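Local coordinates for peroxisomal fatty acid beta-oxidation multifunctional protein MFP2 (Arabidopsis thaliana, PDB 2WTB) that hydrates long-chain 2-enoyl-CoAs and oxidises 3-hydroxyacyl-CoAs of varied chain length in peroxisomal fatty acid beta-oxidation during seed germination, at residues 305-310 and 470-475; 392-398 and 420-426; 448-452 and 496-500; 458-464 and 485-491. One frame throughout, in Å; residues are numbered along the deposited sequence.

Interaction 1: 305-310 and 470-475; sequences RGLVPR and AQVIVD
Arg310 and Asp475 form the charged part of this contact. The salt bridge is side-on: NE and NH2 of Arg310 both reach Asp475 OD2, and NE lies 2.7 Å from it. The oxygen sits close to the guanidinium plane, but that plane and the carboxylate are turned 36° apart. The arginine chain bends at chi3 (-75°), which turns the guanidinium back toward the carboxylate. Its NH1 makes a weak bond to His420 O.

Two uncharged donors hold the other carboxylate oxygen. Arg310 N gives a straight bond of 2.7 Å to Asp475 OD1. Gln471 NE2 reaches the same OD1 from the opposite face of the carboxylate. The amide also points a second N-H at the loop, where NE2 meets Val308 O at 3.0 Å, nearly straight (173°). A bend at chi2 of Gln471 turns its amide toward Val308 O.

Apolar contacts add to these. Leu307 CD1 rests on Ala470 CB at 3.9 Å. The ring of Pro309 places CG 4.0 Å from Val474 CG1. Of a different kind is Arg305, whose flat guanidinium lays one face over the methyl of Ala470, with NH1 3.6 Å from CB.

The contact ties the loop between helix 281-294 and strand 315-318 to the start of helix 470-482. Asp475 and Val472 also touch Ile422 of the neighbouring strand. Four N-H groups converge on one buried aspartate. They would be expected to favour its ionised form and fix its rotation, although Gln471 O, another acceptor, lies only 3.0 Å from Asp475 OD2.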
loop_
_atom_site.group_PDB
_atom_site.type_symbol
_atom_site.label_atom_id
_atom_site.label_comp_id
_atom_site.label_asym_id
_atom_site.label_seq_id
_atom_site.Cartn_x
_atom_site.Cartn_y
_atom_site.Cartn_z
ATOM N N ARG A 305 -25.023 0.320 -7.755
ATOM C CA ARG A 305 -26.192 -0.004 -8.576
ATOM C C ARG A 305 -26.689 -1.437 -8.398
ATOM O O ARG A 305 -27.777 -1.789 -8.858
ATOM C CB ARG A 305 -25.887 0.231 -10.056
ATOM C CG ARG A 305 -25.847 1.684 -10.482
ATOM C CD ARG A 305 -25.824 1.787 -11.997
ATOM N NE ARG A 305 -25.601 3.151 -12.460
ATOM C CZ ARG A 305 -25.375 3.475 -13.728
ATOM N NH1 ARG A 305 -25.344 2.529 -14.658
ATOM N NH2 ARG A 305 -25.178 4.743 -14.067
ATOM N N GLY A 306 -25.882 -2.263 -7.746
ATOM C CA GLY A 306 -26.240 -3.648 -7.519
ATOM C C GLY A 306 -25.644 -4.571 -8.561
ATOM O O GLY A 306 -26.024 -5.740 -8.655
ATOM N N LEU A 307 -24.712 -4.048 -9.351
ATOM C CA LEU A 307 -24.043 -4.859 -10.362
ATOM C C LEU A 307 -23.043 -5.817 -9.722
ATOM O O LEU A 307 -22.676 -5.670 -8.557
ATOM C CB LEU A 307 -23.349 -3.980 -11.409
ATOM C CG LEU A 307 -24.223 -2.916 -12.086
ATOM C CD1 LEU A 307 -23.470 -2.228 -13.214
ATOM C CD2 LEU A 307 -25.513 -3.526 -12.601
ATOM N N VAL A 308 -22.611 -6.803 -10.495
ATOM C CA VAL A 308 -21.681 -7.810 -10.017
ATOM C C VAL A 308 -20.649 -8.073 -11.104
ATOM O O VAL A 308 -20.985 -8.116 -12.286
ATOM C CB VAL A 308 -22.417 -9.122 -9.659
ATOM C CG1 VAL A 308 -21.437 -10.277 -9.527
ATOM C CG2 VAL A 308 -23.229 -8.949 -8.380
ATOM N N PRO A 309 -19.380 -8.236 -10.708
ATOM C CA PRO A 309 -18.316 -8.447 -11.691
ATOM C C PRO A 309 -18.559 -9.702 -12.521
ATOM O O PRO A 309 -18.939 -10.736 -11.973
ATOM C CB PRO A 309 -17.069 -8.633 -10.821
ATOM C CG PRO A 309 -17.408 -7.999 -9.516
ATOM C CD PRO A 309 -18.870 -8.226 -9.327
ATOM N N ARG A 310 -18.346 -9.604 -13.829
ATOM C CA ARG A 310 -18.393 -10.769 -14.702
ATOM C C ARG A 310 -17.105 -11.571 -14.572
ATOM O O ARG A 310 -16.062 -11.037 -14.191
ATOM C CB ARG A 310 -18.596 -10.345 -16.159
ATOM C CG ARG A 310 -20.006 -9.885 -16.487
ATOM C CD ARG A 310 -20.138 -9.500 -17.953
ATOM N NE ARG A 310 -19.524 -8.208 -18.246
ATOM C CZ ARG A 310 -19.458 -7.667 -19.458
ATOM N NH1 ARG A 310 -19.966 -8.307 -20.503
ATOM N NH2 ARG A 310 -18.882 -6.485 -19.627
ATOM N N ALA A 470 -21.156 1.299 -16.621
ATOM C CA ALA A 470 -20.846 0.961 -15.240
ATOM C C ALA A 470 -20.401 -0.490 -15.101
ATOM O O ALA A 470 -19.476 -0.793 -14.345
ATOM C CB ALA A 470 -22.043 1.234 -14.347
ATOM N N GLN A 471 -21.060 -1.382 -15.832
ATOM C CA GLN A 471 -20.775 -2.811 -15.728
ATOM C C GLN A 471 -19.353 -3.152 -16.163
ATOM O O GLN A 471 -18.739 -4.071 -15.625
ATOM C CB GLN A 471 -21.787 -3.628 -16.535
ATOM C CG GLN A 471 -21.471 -5.115 -16.606
ATOM C CD GLN A 471 -21.637 -5.816 -15.275
ATOM O OE1 GLN A 471 -22.684 -5.718 -14.630
ATOM N NE2 GLN A 471 -20.606 -6.538 -14.857
ATOM N N VAL A 472 -18.833 -2.414 -17.139
ATOM C CA VAL A 472 -17.459 -2.617 -17.586
ATOM C C VAL A 472 -16.473 -2.144 -16.516
ATOM O O VAL A 472 -15.448 -2.783 -16.271
ATOM C CB VAL A 472 -17.175 -1.900 -18.922
ATOM C CG1 VAL A 472 -15.690 -1.957 -19.259
ATOM C CG2 VAL A 472 -17.991 -2.525 -20.039
ATOM N N ILE A 473 -16.796 -1.025 -15.877
ATOM C CA ILE A 473 -15.963 -0.492 -14.805
ATOM C C ILE A 473 -15.942 -1.448 -13.616
ATOM O O ILE A 473 -14.882 -1.744 -13.067
ATOM C CB ILE A 473 -16.457 0.889 -14.349
ATOM C CG1 ILE A 473 -16.210 1.927 -15.446
ATOM C CG2 ILE A 473 -15.768 1.301 -13.064
ATOM C CD1 ILE A 473 -16.835 3.272 -15.166
ATOM N N VAL A 474 -17.117 -1.930 -13.227
ATOM C CA VAL A 474 -17.224 -2.907 -12.152
ATOM C C VAL A 474 -16.413 -4.158 -12.481
ATOM O O VAL A 474 -15.810 -4.767 -11.596
ATOM C CB VAL A 474 -18.696 -3.287 -11.886
ATOM C CG1 VAL A 474 -18.794 -4.634 -11.179
ATOM C CG2 VAL A 474 -19.392 -2.192 -11.087
ATOM N N ASP A 475 -16.393 -4.530 -13.756
ATOM C CA ASP A 475 -15.616 -5.680 -14.202
ATOM C C ASP A 475 -14.124 -5.440 -14.010
ATOM O O ASP A 475 -13.438 -6.215 -13.347
ATOM C CB ASP A 475 -15.906 -5.988 -15.672
ATOM C CG ASP A 475 -17.271 -6.617 -15.879
ATOM O OD1 ASP A 475 -17.822 -7.181 -14.911
ATOM O OD2 ASP A 475 -17.792 -6.550 -17.011
#

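Interaction 2: 392-398 and 420-426; sequences VDMVIEA and HCILASN
Ile422 N bonds to Asp393 O at the start of two parallel strands, 394-397 and 422-425, which run 21° apart and share five backbone hydrogen bonds, the last from Asn426 N to Glu397 O. Met394 lies extended along one face of the sheet. Its CG packs on Ile422 CB, and its CE ends 3.7 Å from Ala424 CB.

On the other face, Ser425 OG donates to Glu397 OE1 at 2.8 Å, on the syn side of the carboxylate. A bend at chi2 (-87°) swings that carboxylate toward the serine. Glu397 OE2 has a salt bridge to Lys406 and accepts from Val399 N.

At the start of the pair, His420 NE2 points its N-H almost straight at Asp393 OD1, 3.1 Å away. The bond lies in the imidazole plane but comes from above the carboxylate. Asp393 OD2 takes the N-H of Lys313. With an alanine here, His420 NE2 and Lys313 N would probably both be left without this acceptor.

Helix 403-416 links the strands as a beta-alpha-beta crossover of the Rossmann-type domain. The buried charge of Glu397 is matched by a lysine from that helix, so the charge pair probably adds to the backbone bonds in holding helix and strand together.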
loop_
_atom_site.group_PDB
_atom_site.type_symbol
_atom_site.label_atom_id
_atom_site.label_comp_id
_atom_site.label_asym_id
_atom_site.label_seq_id
_atom_site.Cartn_x
_atom_site.Cartn_y
_atom_site.Cartn_z
ATOM N N VAL A 392 -12.224 -14.203 -26.583
ATOM C CA VAL A 392 -11.658 -13.312 -25.571
ATOM C C VAL A 392 -12.723 -12.506 -24.829
ATOM O O VAL A 392 -13.657 -11.985 -25.435
ATOM C CB VAL A 392 -10.628 -12.345 -26.184
ATOM C CG1 VAL A 392 -9.902 -11.587 -25.087
ATOM C CG2 VAL A 392 -9.638 -13.106 -27.045
ATOM N N ASP A 393 -12.563 -12.407 -23.511
ATOM C CA ASP A 393 -13.511 -11.688 -22.664
ATOM C C ASP A 393 -13.081 -10.247 -22.402
ATOM O O ASP A 393 -13.894 -9.412 -22.005
ATOM C CB ASP A 393 -13.706 -12.424 -21.336
ATOM C CG ASP A 393 -14.409 -13.757 -21.507
ATOM O OD1 ASP A 393 -15.024 -13.973 -22.573
ATOM O OD2 ASP A 393 -14.349 -14.587 -20.575
ATOM N N MET A 394 -11.800 -9.962 -22.620
ATOM C CA MET A 394 -11.270 -8.613 -22.446
ATOM C C MET A 394 -9.983 -8.388 -23.229
ATOM O O MET A 394 -9.081 -9.223 -23.212
ATOM C CB MET A 394 -11.014 -8.308 -20.972
ATOM C CG MET A 394 -10.277 -6.996 -20.764
ATOM S SD MET A 394 -9.864 -6.658 -19.048
ATOM C CE MET A 394 -9.045 -5.077 -19.226
ATOM N N VAL A 395 -9.901 -7.244 -23.897
ATOM C CA VAL A 395 -8.721 -6.888 -24.670
ATOM C C VAL A 395 -8.055 -5.640 -24.104
ATOM O O VAL A 395 -8.729 -4.679 -23.727
ATOM C CB VAL A 395 -9.074 -6.622 -26.143
ATOM C CG1 VAL A 395 -7.856 -6.097 -26.892
ATOM C CG2 VAL A 395 -9.614 -7.880 -26.797
ATOM N N ILE A 396 -6.727 -5.666 -24.038
ATOM C CA ILE A 396 -5.955 -4.500 -23.632
ATOM C C ILE A 396 -4.931 -4.163 -24.707
ATOM O O ILE A 396 -4.022 -4.945 -24.981
ATOM C CB ILE A 396 -5.222 -4.734 -22.298
ATOM C CG1 ILE A 396 -6.215 -5.123 -21.201
ATOM C CG2 ILE A 396 -4.435 -3.493 -21.899
ATOM C CD1 ILE A 396 -5.568 -5.348 -19.845
ATOM N N GLU A 397 -5.087 -2.997 -25.321
ATOM C CA GLU A 397 -4.170 -2.561 -26.365
ATOM C C GLU A 397 -3.027 -1.733 -25.783
ATOM O O GLU A 397 -3.258 -0.744 -25.089
ATOM C CB GLU A 397 -4.924 -1.770 -27.438
ATOM C CG GLU A 397 -4.035 -0.941 -28.345
ATOM C CD GLU A 397 -3.754 0.433 -27.776
ATOM O OE1 GLU A 397 -4.712 1.084 -27.307
ATOM O OE2 GLU A 397 -2.580 0.862 -27.801
ATOM N N ALA A 398 -1.795 -2.150 -26.063
ATOM C CA ALA A 398 -0.611 -1.454 -25.567
ATOM C C ALA A 398 0.369 -1.158 -26.697
ATOM O O ALA A 398 1.551 -1.500 -26.619
ATOM C CB ALA A 398 0.065 -2.265 -24.472
ATOM N N HIS A 420 -19.638 -8.874 -26.020
ATOM C CA HIS A 420 -19.542 -8.559 -24.601
ATOM C C HIS A 420 -18.117 -8.186 -24.208
ATOM O O HIS A 420 -17.877 -7.668 -23.118
ATOM C CB HIS A 420 -19.988 -9.762 -23.773
ATOM C CG HIS A 420 -19.062 -10.934 -23.868
ATOM N ND1 HIS A 420 -19.113 -11.842 -24.905
ATOM C CD2 HIS A 420 -18.057 -11.345 -23.059
ATOM C CE1 HIS A 420 -18.183 -12.762 -24.728
ATOM N NE2 HIS A 420 -17.528 -12.484 -23.615
ATOM N N CYS A 421 -17.174 -8.460 -25.104
ATOM C CA CYS A 421 -15.754 -8.278 -24.814
ATOM C C CYS A 421 -15.401 -6.831 -24.484
ATOM O O CYS A 421 -15.826 -5.904 -25.177
ATOM C CB CYS A 421 -14.913 -8.764 -25.992
ATOM S SG CYS A 421 -13.146 -8.720 -25.696
ATOM N N ILE A 422 -14.620 -6.644 -23.425
ATOM C CA ILE A 422 -14.198 -5.310 -23.006
ATOM C C ILE A 422 -13.083 -4.774 -23.901
ATOM O O ILE A 422 -12.090 -5.459 -24.146
ATOM C CB ILE A 422 -13.736 -5.300 -21.537
ATOM C CG1 ILE A 422 -14.916 -5.604 -20.613
ATOM C CG2 ILE A 422 -13.113 -3.960 -21.184
ATOM C CD1 ILE A 422 -14.532 -5.772 -19.166
ATOM N N LEU A 423 -13.260 -3.553 -24.393
ATOM C CA LEU A 423 -12.289 -2.935 -25.289
ATOM C C LEU A 423 -11.426 -1.917 -24.547
ATOM O O LEU A 423 -11.602 -0.707 -24.694
ATOM C CB LEU A 423 -12.997 -2.279 -26.477
ATOM C CG LEU A 423 -13.374 -3.187 -27.655
ATOM C CD1 LEU A 423 -13.698 -4.604 -27.200
ATOM C CD2 LEU A 423 -14.530 -2.595 -28.453
ATOM N N ALA A 424 -10.488 -2.422 -23.753
ATOM C CA ALA A 424 -9.663 -1.574 -22.905
ATOM C C ALA A 424 -8.368 -1.158 -23.594
ATOM O O ALA A 424 -7.826 -1.896 -24.420
ATOM C CB ALA A 424 -9.364 -2.279 -21.590
ATOM N N SER A 425 -7.878 0.027 -23.246
ATOM C CA SER A 425 -6.630 0.537 -23.802
ATOM C C SER A 425 -5.672 1.012 -22.717
ATOM O O SER A 425 -6.085 1.604 -21.721
ATOM C CB SER A 425 -6.900 1.678 -24.781
ATOM O OG SER A 425 -5.703 2.373 -25.080
ATOM N N ASN A 426 -4.388 0.746 -22.931
ATOM C CA ASN A 426 -3.339 1.162 -22.012
ATOM C C ASN A 426 -2.760 2.517 -22.424
ATOM O O ASN A 426 -1.706 2.934 -21.940
ATOM C CB ASN A 426 -2.244 0.092 -21.962
ATOM C CG ASN A 426 -1.041 0.514 -21.139
ATOM O OD1 ASN A 426 -1.161 0.832 -19.956
ATOM N ND2 ASN A 426 0.131 0.512 -21.764
#

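Interaction 3: 448-452 and 496-500; sequences AHFFS and FAVNR
Val498, which packs against Phe451, gives its backbone N-H to Glu461 OE2. The same oxygen also accepts from Ala497 N. This carboxylate of strand 459-464 thus grips the start of helix 498-514.

Across the contact itself the meeting is aromatic and apolar. Phe496 turns its edge to the face of His449 in a T-shaped stack. The ring centres are 5.2 Å apart and the planes 70° apart. Phe496 CE2 stands 3.8 Å from His449 CD2, offset toward the rim of the imidazole. With CG anti to the backbone N (chi1 -169°), the imidazole extends from the strand toward Phe496. Its NE2 is hydrogen-bonded to Ser428 OG. Put a leucine in its place and the edge of Phe496 would probably lose its facing ring, and Ser428 OG its nitrogen partner.

Phe451 comes from the opposite direction to Val498. Its CZ touches CG2 of the valine at 3.5 Å. Asn499 ND2 lies at the edge of the Phe451 ring, in its plane.

Strand 445-450 belongs to the NAD-binding domain and helix 498-514 to the C-terminal domain. The contact therefore sits at the junction of the two, consistent with the interdomain cleft that holds the active site in 3-hydroxyacyl-CoA dehydrogenases.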
loop_
_atom_site.group_PDB
_atom_site.type_symbol
_atom_site.label_atom_id
_atom_site.label_comp_id
_atom_site.label_asym_id
_atom_site.label_seq_id
_atom_site.Cartn_x
_atom_site.Cartn_y
_atom_site.Cartn_z
ATOM N N ALA A 448 -7.417 1.120 -19.250
ATOM C CA ALA A 448 -6.684 0.342 -18.260
ATOM C C ALA A 448 -5.233 0.813 -18.230
ATOM O O ALA A 448 -4.373 0.270 -18.923
ATOM C CB ALA A 448 -6.766 -1.142 -18.582
ATOM N N HIS A 449 -4.972 1.839 -17.427
ATOM C CA HIS A 449 -3.675 2.499 -17.435
ATOM C C HIS A 449 -2.728 1.920 -16.393
ATOM O O HIS A 449 -2.985 2.002 -15.194
ATOM C CB HIS A 449 -3.845 4.003 -17.217
ATOM C CG HIS A 449 -2.602 4.793 -17.477
ATOM N ND1 HIS A 449 -1.914 5.448 -16.479
ATOM C CD2 HIS A 449 -1.918 5.026 -18.622
ATOM C CE1 HIS A 449 -0.863 6.056 -16.999
ATOM N NE2 HIS A 449 -0.841 5.815 -18.298
ATOM N N PHE A 450 -1.634 1.330 -16.865
ATOM C CA PHE A 450 -0.631 0.746 -15.983
ATOM C C PHE A 450 0.622 1.610 -15.940
ATOM O O PHE A 450 0.856 2.434 -16.824
ATOM C CB PHE A 450 -0.251 -0.661 -16.447
ATOM C CG PHE A 450 -1.345 -1.677 -16.286
ATOM C CD1 PHE A 450 -2.372 -1.763 -17.214
ATOM C CD2 PHE A 450 -1.334 -2.560 -15.220
ATOM C CE1 PHE A 450 -3.374 -2.704 -17.073
ATOM C CE2 PHE A 450 -2.334 -3.504 -15.074
ATOM C CZ PHE A 450 -3.355 -3.576 -16.002
ATOM N N PHE A 451 1.431 1.410 -14.909
ATOM C CA PHE A 451 2.696 2.117 -14.791
ATOM C C PHE A 451 3.845 1.121 -14.823
ATOM O O PHE A 451 3.850 0.141 -14.079
ATOM C CB PHE A 451 2.725 2.942 -13.504
ATOM C CG PHE A 451 1.590 3.918 -13.389
ATOM C CD1 PHE A 451 0.337 3.496 -12.972
ATOM C CD2 PHE A 451 1.771 5.255 -13.705
ATOM C CE1 PHE A 451 -0.712 4.389 -12.869
ATOM C CE2 PHE A 451 0.726 6.157 -13.602
ATOM C CZ PHE A 451 -0.517 5.721 -13.184
ATOM N N SER A 452 4.811 1.366 -15.701
ATOM C CA SER A 452 5.962 0.481 -15.836
ATOM C C SER A 452 6.834 0.539 -14.586
ATOM O O SER A 452 7.066 1.618 -14.041
ATOM C CB SER A 452 6.782 0.859 -17.071
ATOM O OG SER A 452 7.876 -0.024 -17.247
ATOM N N PHE A 496 -5.054 12.006 -17.302
ATOM C CA PHE A 496 -5.929 11.415 -16.296
ATOM C C PHE A 496 -5.728 12.035 -14.912
ATOM O O PHE A 496 -6.029 13.211 -14.702
ATOM C CB PHE A 496 -5.734 9.899 -16.240
ATOM C CG PHE A 496 -5.645 9.251 -17.592
ATOM C CD1 PHE A 496 -6.568 9.552 -18.580
ATOM C CD2 PHE A 496 -4.644 8.336 -17.873
ATOM C CE1 PHE A 496 -6.490 8.957 -19.826
ATOM C CE2 PHE A 496 -4.562 7.736 -19.118
ATOM C CZ PHE A 496 -5.486 8.049 -20.096
ATOM N N ALA A 497 -5.215 11.246 -13.973
ATOM C CA ALA A 497 -5.014 11.719 -12.605
ATOM C C ALA A 497 -3.543 11.781 -12.200
ATOM O O ALA A 497 -3.038 12.840 -11.837
ATOM C CB ALA A 497 -5.792 10.858 -11.623
ATOM N N VAL A 498 -2.864 10.640 -12.264
ATOM C CA VAL A 498 -1.490 10.529 -11.777
ATOM C C VAL A 498 -0.507 11.437 -12.517
ATOM O O VAL A 498 0.127 12.299 -11.912
ATOM C CB VAL A 498 -0.987 9.075 -11.849
ATOM C CG1 VAL A 498 0.450 8.988 -11.366
ATOM C CG2 VAL A 498 -1.891 8.166 -11.032
ATOM N N ASN A 499 -0.381 11.237 -13.824
ATOM C CA ASN A 499 0.553 12.017 -14.627
ATOM C C ASN A 499 0.207 13.500 -14.696
ATOM O O ASN A 499 1.093 14.349 -14.652
ATOM C CB ASN A 499 0.671 11.434 -16.035
ATOM C CG ASN A 499 1.403 10.109 -16.051
ATOM O OD1 ASN A 499 1.486 9.445 -17.085
ATOM N ND2 ASN A 499 1.940 9.718 -14.902
ATOM N N ARG A 500 -1.080 13.811 -14.806
ATOM C CA ARG A 500 -1.515 15.204 -14.831
ATOM C C ARG A 500 -1.217 15.887 -13.502
ATOM O O ARG A 500 -0.933 17.081 -13.450
ATOM C CB ARG A 500 -3.011 15.303 -15.133
ATOM C CG ARG A 500 -3.535 16.726 -15.070
ATOM C CD ARG A 500 -5.045 16.782 -15.175
ATOM N NE ARG A 500 -5.541 18.141 -14.971
ATOM C CZ ARG A 500 -6.828 18.466 -14.923
ATOM N NH1 ARG A 500 -7.756 17.529 -15.064
ATOM N NH2 ARG A 500 -7.186 19.727 -14.732
#

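Interaction 4: 458-464 and 485-491; sequences PLLEIVR and KTPVVVG
Ile462 and Pro487 lie side by side on neighbouring parallel strands, 459-464 and 486-491. These are the two strands of a beta-alpha-beta unit, and helix 470-482 makes the crossover between them. The isoleucine and the proline point the same way, with Ile462 CD1 4.2 Å from Pro487 CB. Both touch Leu477 of the crossover helix.

Further along this face, Arg464 crosses Val489 at about a right angle. Its CD rests 3.8 Å from Val489 CG1. The arginine takes this path because its CG stands between the backbone N and carbonyl carbon (chi1 88°) and the chain bends again at chi2 and chi3.

The opposite face is formed by Leu459, Glu461 and Val463 with Thr486, Val488 and Val490. Glu461 runs obliquely past Val488, its CG 4.0 Å from Val488 CG2. Its OE2 goes on to the start of helix 498-514. Val463 and Val490 meet methyl to methyl, CG2 to CG2, at 3.8 Å.

At the beginning of the pair, Lys485 folds back over the neighbouring strand. Its CD comes 3.3 Å from Pro458 O, and its NZ bonds to Ala454 O.

Six backbone hydrogen bonds join the strands, whose directions differ by 34°. In one of them Leu460 N approaches Thr486 O from above the carbonyl plane at 3.2 Å, and Leu459 CD1 lies 3.3 Å from that same oxygen.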
loop_
_atom_site.group_PDB
_atom_site.type_symbol
_atom_site.label_atom_id
_atom_site.label_comp_id
_atom_site.label_asym_id
_atom_site.label_seq_id
_atom_site.Cartn_x
_atom_site.Cartn_y
_atom_site.Cartn_z
ATOM N N PRO A 458 2.034 -1.047 -8.194
ATOM C CA PRO A 458 0.807 -1.525 -7.549
ATOM C C PRO A 458 -0.441 -0.802 -8.041
ATOM O O PRO A 458 -1.551 -1.297 -7.850
ATOM C CB PRO A 458 1.034 -1.194 -6.066
ATOM C CG PRO A 458 2.438 -0.636 -5.969
ATOM C CD PRO A 458 2.779 -0.129 -7.321
ATOM N N LEU A 459 -0.261 0.356 -8.665
ATOM C CA LEU A 459 -1.392 1.186 -9.059
ATOM C C LEU A 459 -1.954 0.809 -10.422
ATOM O O LEU A 459 -1.230 0.345 -11.304
ATOM C CB LEU A 459 -1.003 2.664 -9.062
ATOM C CG LEU A 459 -2.162 3.652 -9.203
ATOM C CD1 LEU A 459 -2.965 3.705 -7.911
ATOM C CD2 LEU A 459 -1.651 5.032 -9.576
ATOM N N LEU A 460 -3.257 1.015 -10.575
ATOM C CA LEU A 460 -3.929 0.845 -11.852
ATOM C C LEU A 460 -4.969 1.940 -12.022
ATOM O O LEU A 460 -5.878 2.075 -11.205
ATOM C CB LEU A 460 -4.604 -0.523 -11.935
ATOM C CG LEU A 460 -5.601 -0.686 -13.083
ATOM C CD1 LEU A 460 -4.931 -0.411 -14.426
ATOM C CD2 LEU A 460 -6.234 -2.070 -13.061
ATOM N N GLU A 461 -4.825 2.730 -13.079
ATOM C CA GLU A 461 -5.801 3.766 -13.383
ATOM C C GLU A 461 -6.874 3.239 -14.325
ATOM O O GLU A 461 -6.602 2.956 -15.489
ATOM C CB GLU A 461 -5.125 4.986 -14.008
ATOM C CG GLU A 461 -4.700 6.051 -13.015
ATOM C CD GLU A 461 -4.197 7.313 -13.701
ATOM O OE1 GLU A 461 -3.703 7.216 -14.846
ATOM O OE2 GLU A 461 -4.298 8.402 -13.096
ATOM N N ILE A 462 -8.090 3.095 -13.810
ATOM C CA ILE A 462 -9.235 2.757 -14.647
ATOM C C ILE A 462 -9.840 4.048 -15.174
ATOM O O ILE A 462 -10.493 4.784 -14.434
ATOM C CB ILE A 462 -10.302 1.968 -13.866
ATOM C CG1 ILE A 462 -9.755 0.605 -13.447
ATOM C CG2 ILE A 462 -11.553 1.789 -14.702
ATOM C CD1 ILE A 462 -10.729 -0.209 -12.638
ATOM N N VAL A 463 -9.603 4.328 -16.449
ATOM C CA VAL A 463 -10.072 5.566 -17.061
ATOM C C VAL A 463 -11.437 5.384 -17.717
ATOM O O VAL A 463 -11.561 4.706 -18.738
ATOM C CB VAL A 463 -9.073 6.090 -18.110
ATOM C CG1 VAL A 463 -9.553 7.411 -18.682
ATOM C CG2 VAL A 463 -7.690 6.245 -17.494
ATOM N N ARG A 464 -12.457 5.995 -17.124
ATOM C CA ARG A 464 -13.814 5.914 -17.651
ATOM C C ARG A 464 -14.082 7.096 -18.571
ATOM O O ARG A 464 -13.460 8.146 -18.439
ATOM C CB ARG A 464 -14.828 5.933 -16.504
ATOM C CG ARG A 464 -15.228 7.341 -16.096
ATOM C CD ARG A 464 -15.343 7.504 -14.591
ATOM N NE ARG A 464 -16.662 7.149 -14.088
ATOM C CZ ARG A 464 -17.215 7.702 -13.015
ATOM N NH1 ARG A 464 -16.564 8.641 -12.346
ATOM N NH2 ARG A 464 -18.424 7.325 -12.616
ATOM N N LYS A 485 -3.493 -5.382 -7.595
ATOM C CA LYS A 485 -3.328 -3.967 -7.897
ATOM C C LYS A 485 -4.289 -3.144 -7.050
ATOM O O LYS A 485 -5.285 -3.664 -6.547
ATOM C CB LYS A 485 -3.601 -3.705 -9.380
ATOM C CG LYS A 485 -2.538 -4.234 -10.325
ATOM C CD LYS A 485 -1.481 -3.183 -10.602
ATOM C CE LYS A 485 -0.521 -3.640 -11.687
ATOM N NZ LYS A 485 0.382 -4.727 -11.216
ATOM N N THR A 486 -3.983 -1.861 -6.890
ATOM C CA THR A 486 -4.895 -0.931 -6.232
ATOM C C THR A 486 -5.476 0.024 -7.265
ATOM O O THR A 486 -4.785 0.920 -7.749
ATOM C CB THR A 486 -4.203 -0.137 -5.114
ATOM O OG1 THR A 486 -3.943 -1.005 -4.006
ATOM C CG2 THR A 486 -5.086 1.012 -4.647
ATOM N N PRO A 487 -6.754 -0.178 -7.614
ATOM C CA PRO A 487 -7.412 0.569 -8.685
ATOM C C PRO A 487 -7.980 1.890 -8.203
ATOM O O PRO A 487 -8.544 1.958 -7.112
ATOM C CB PRO A 487 -8.578 -0.347 -9.090
ATOM C CG PRO A 487 -8.434 -1.607 -8.262
ATOM C CD PRO A 487 -7.634 -1.220 -7.069
ATOM N N VAL A 488 -7.816 2.929 -9.015
ATOM C CA VAL A 488 -8.582 4.154 -8.857
ATOM C C VAL A 488 -9.328 4.418 -10.159
ATOM O O VAL A 488 -8.773 4.243 -11.245
ATOM C CB VAL A 488 -7.693 5.363 -8.503
ATOM C CG1 VAL A 488 -7.228 5.271 -7.062
ATOM C CG2 VAL A 488 -6.511 5.455 -9.453
ATOM N N VAL A 489 -10.591 4.816 -10.052
ATOM C CA VAL A 489 -11.399 5.095 -11.233
ATOM C C VAL A 489 -11.366 6.581 -11.561
ATOM O O VAL A 489 -12.004 7.389 -10.890
ATOM C CB VAL A 489 -12.861 4.637 -11.047
ATOM C CG1 VAL A 489 -13.695 5.027 -12.255
ATOM C CG2 VAL A 489 -12.921 3.133 -10.814
ATOM N N VAL A 490 -10.618 6.936 -12.598
ATOM C CA VAL A 490 -10.457 8.336 -12.971
ATOM C C VAL A 490 -11.166 8.654 -14.283
ATOM O O VAL A 490 -11.524 7.751 -15.042
ATOM C CB VAL A 490 -8.966 8.732 -13.069
ATOM C CG1 VAL A 490 -8.270 8.493 -11.740
ATOM C CG2 VAL A 490 -8.276 7.958 -14.186
ATOM N N GLY A 491 -11.367 9.944 -14.538
ATOM C CA GLY A 491 -12.077 10.391 -15.722
ATOM C C GLY A 491 -11.159 10.634 -16.902
ATOM O O GLY A 491 -9.942 10.730 -16.744
#

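Interactions 2, 3 and 4 all reach one mixed eight-stranded sheet of the NAD-binding domain. Strands 394-397, 422-425, 445-450, 459-464 and 486-491 are neighbours in that order. Interactions 2 and 4 are beta-alpha-beta pairs with centres 15 Å apart. Strand 445-450 of interaction 3 lies between them. Interactions 3 and 4 have centres only 8 Å apart and share the backbone hydrogen bond between His449 N and Glu461 O. Interaction 1 uses the helix that crosses over in interaction 4, and it touches interaction 2 through Ile422. Its first segment comes earliest in the chain, and helix 498-514 of interaction 3 comes last. The set thus joins the loop before strand 315-318, the NAD-binding sheet and the C-terminal domain.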